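Local structure of putative cell adhesion protein (Bacteroides thetaiotaomicron, 4DGU) at the interface of chains A and B. The protein probably serves as a fimbrillin-like pilus component in cell adhesion. Numbering follows the deposited sequence. Chains: chain A/B, putative cell adhesion protein.

The interface of chains A and B. Residues chain A 215, 234, 238-240; chain B 213-215, 234, 238.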
ATOM      1  N   VAL A 215      10.911   3.294  -4.065  1.00 52.43           N
ATOM      2  CA  VAL A 215       9.811   4.243  -3.970  1.00 54.08           C
ATOM      3  C   VAL A 215       9.051   4.020  -2.680  1.00 61.14           C
ATOM      4  O   VAL A 215       8.515   4.961  -2.107  1.00 63.13           O
ATOM      5  CB  VAL A 215       8.864   4.192  -5.200  1.00 58.66           C
ATOM      6  CG1 VAL A 215       9.513   4.849  -6.411  1.00 58.34           C
ATOM      7  CG2 VAL A 215       8.420   2.755  -5.531  1.00 58.70           C
ATOM      8  N   PHE A 234      11.159   9.432 -14.174  1.00 43.93           N
ATOM      9  CA  PHE A 234      11.364  10.111 -12.892  1.00 43.39           C
ATOM     10  C   PHE A 234      12.703  10.838 -12.852  1.00 49.87           C
ATOM     11  O   PHE A 234      13.342  10.899 -11.794  1.00 49.13           O
ATOM     12  CB  PHE A 234      11.270   9.074 -11.729  1.00 43.17           C
ATOM     13  CG  PHE A 234      10.131   8.084 -11.851  1.00 42.27           C
ATOM     14  CD1 PHE A 234       8.830   8.449 -11.512  1.00 43.27           C
ATOM     15  CD2 PHE A 234      10.347   6.809 -12.362  1.00 43.16           C
ATOM     16  CE1 PHE A 234       7.773   7.562 -11.685  1.00 43.10           C
ATOM     17  CE2 PHE A 234       9.287   5.901 -12.498  1.00 44.34           C
ATOM     18  CZ  PHE A 234       8.010   6.288 -12.160  1.00 41.97           C
ATOM     19  N   ILE A 238       9.425  12.844  -8.495  1.00 43.96           N
ATOM     20  CA  ILE A 238       8.191  12.056  -8.493  1.00 42.05           C
ATOM     21  C   ILE A 238       6.973  12.883  -8.089  1.00 44.25           C
ATOM     22  O   ILE A 238       7.081  13.894  -7.386  1.00 43.66           O
ATOM     23  CB  ILE A 238       8.315  10.780  -7.563  1.00 43.18           C
ATOM     24  CG1 ILE A 238       8.429  11.158  -6.061  1.00 43.96           C
ATOM     25  CG2 ILE A 238       9.448   9.859  -7.995  1.00 42.59           C
ATOM     26  CD1 ILE A 238       8.243  10.034  -5.046  1.00 46.54           C
ATOM     27  N   ILE A 239       5.807  12.417  -8.537  1.00 39.74           N
ATOM     28  CA  ILE A 239       4.504  12.941  -8.149  1.00 39.91           C
ATOM     29  C   ILE A 239       3.873  11.828  -7.307  1.00 43.07           C
ATOM     30  O   ILE A 239       3.885  10.666  -7.699  1.00 39.94           O
ATOM     31  CB  ILE A 239       3.618  13.366  -9.361  1.00 43.55           C
ATOM     32  CG1 ILE A 239       4.133  14.645  -9.995  1.00 44.62           C
ATOM     33  CG2 ILE A 239       2.139  13.516  -8.947  1.00 44.29           C
ATOM     34  CD1 ILE A 239       4.046  14.630 -11.447  1.00 54.50           C
ATOM     35  N   ASP A 240       3.411  12.173  -6.125  1.00 42.60           N
ATOM     36  CA  ASP A 240       2.688  11.282  -5.209  1.00 41.51           C
ATOM     37  C   ASP A 240       1.713  12.192  -4.455  1.00 42.90           C
ATOM     38  O   ASP A 240       1.638  13.387  -4.731  1.00 43.66           O
ATOM     39  CB  ASP A 240       3.656  10.439  -4.308  1.00 43.66           C
ATOM     40  CG  ASP A 240       4.442  11.120  -3.199  1.00 55.05           C
ATOM     41  OD1 ASP A 240       4.448  12.358  -3.154  1.00 57.53           O
ATOM     42  OD2 ASP A 240       5.116  10.404  -2.415  1.00 65.46           O
TER
ATOM     43  N   SER B 213       6.951  11.827 -12.945  1.00 44.37           N
ATOM     44  CA  SER B 213       5.759  11.007 -13.102  1.00 43.41           C
ATOM     45  C   SER B 213       5.207  10.535 -11.774  1.00 46.04           C
ATOM     46  O   SER B 213       5.898  10.577 -10.755  1.00 43.28           O
ATOM     47  CB  SER B 213       6.064   9.816 -14.004  1.00 47.42           C
ATOM     48  OG  SER B 213       6.656  10.265 -15.216  1.00 51.24           O
ATOM     49  N   ALA B 214       3.950  10.080 -11.788  1.00 45.89           N
ATOM     50  CA  ALA B 214       3.323   9.529 -10.591  1.00 45.52           C
ATOM     51  C   ALA B 214       3.892   8.150 -10.348  1.00 51.14           C
ATOM     52  O   ALA B 214       4.130   7.397 -11.297  1.00 50.80           O
ATOM     53  CB  ALA B 214       1.800   9.477 -10.742  1.00 45.63           C
ATOM     54  N   VAL B 215       4.164   7.846  -9.089  1.00 48.99           N
ATOM     55  CA  VAL B 215       4.709   6.552  -8.700  1.00 50.13           C
ATOM     56  C   VAL B 215       3.577   5.571  -8.450  1.00 57.11           C
ATOM     57  O   VAL B 215       3.753   4.377  -8.666  1.00 59.89           O
ATOM     58  CB  VAL B 215       5.655   6.641  -7.476  1.00 53.27           C
ATOM     59  CG1 VAL B 215       6.989   7.254  -7.870  1.00 53.91           C
ATOM     60  CG2 VAL B 215       5.019   7.393  -6.293  1.00 51.81           C
ATOM     61  N   PHE B 234      15.763   8.996  -8.410  1.00 45.82           N
ATOM     62  CA  PHE B 234      15.170   8.039  -9.333  1.00 44.93           C
ATOM     63  C   PHE B 234      15.550   8.311 -10.787  1.00 49.68           C
ATOM     64  O   PHE B 234      14.819   7.905 -11.689  1.00 49.41           O
ATOM     65  CB  PHE B 234      13.649   8.076  -9.149  1.00 44.91           C
ATOM     66  CG  PHE B 234      13.191   7.912  -7.712  1.00 43.66           C
ATOM     67  CD1 PHE B 234      13.046   6.651  -7.153  1.00 44.89           C
ATOM     68  CD2 PHE B 234      12.834   9.022  -6.947  1.00 43.96           C
ATOM     69  CE1 PHE B 234      12.593   6.499  -5.835  1.00 45.13           C
ATOM     70  CE2 PHE B 234      12.378   8.871  -5.637  1.00 45.37           C
ATOM     71  CZ  PHE B 234      12.242   7.606  -5.092  1.00 43.11           C
ATOM     72  N   ILE B 238      13.408   3.013 -10.999  1.00 42.88           N
ATOM     73  CA  ILE B 238      12.949   2.702  -9.633  1.00 41.82           C
ATOM     74  C   ILE B 238      13.213   1.242  -9.233  1.00 45.29           C
ATOM     75  O   ILE B 238      13.377   0.363 -10.082  1.00 43.29           O
ATOM     76  CB  ILE B 238      11.432   3.062  -9.441  1.00 44.03           C
ATOM     77  CG1 ILE B 238      10.499   2.177 -10.295  1.00 45.52           C
ATOM     78  CG2 ILE B 238      11.159   4.560  -9.680  1.00 43.72           C
ATOM     79  CD1 ILE B 238       9.028   2.254  -9.930  1.00 63.93           C
TER
HETATM   80  O   HOH W   1      14.768  11.399  -9.543  1.00 39.76           O
HETATM   81  O   HOH W   2      13.397   7.780 -14.117  1.00 47.28           O
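With CG anti to the carbonyl carbon (chi1 -44° in A:Phe234 and -52° in B:Phe234), the two phenylalanines meet back to back, CB of A:Phe234 lying 3.6 Å from CB of B:Phe234, while their rings diverge towards the opposite chains. The beta-branched isoleucines receive them: A:Ile238 also sets its CG2 methyl anti to the carbonyl carbon, and that branch lies 3.6 Å from CD2 of B:Phe234, as B:Ile238 CG2 does from CD2 of A:Phe234. Short, branched valines fill the centre, where CG1 of A:Val215 reaches CE1 of B:Phe234 at 3.5 Å and CG1 of B:Val215 at 3.8 Å. A large flat ring suits A:Phe234, since it touches B:Ile238 through CD2 and CE2 while CE1 lies against CB of B:Ser213. The carbonyl oxygens of B:Ser213 and B:Ala214 face the ring's edge in its plane. An alanine in place of A:Phe234 would probably open a gap beside B:Ile238 CG2 and leave CB of B:Ser213 without this ring contact. Alongside, strand 237-242 of chain A pairs in parallel with strand 209-214 of chain B, and the two-fold repeats this with the chains exchanged, though the structure alone does not show that this pairing forms in the cell. The amide N of A:Ile239 donates to O of B:Ser213 at 2.9 Å from above the carbonyl plane, whereas B:Val215 N approaches O of A:Ile239 nearly head-on. Water 1 lies 2.7 Å from A:Phe234 O and 2.8 Å from B:Phe234 N.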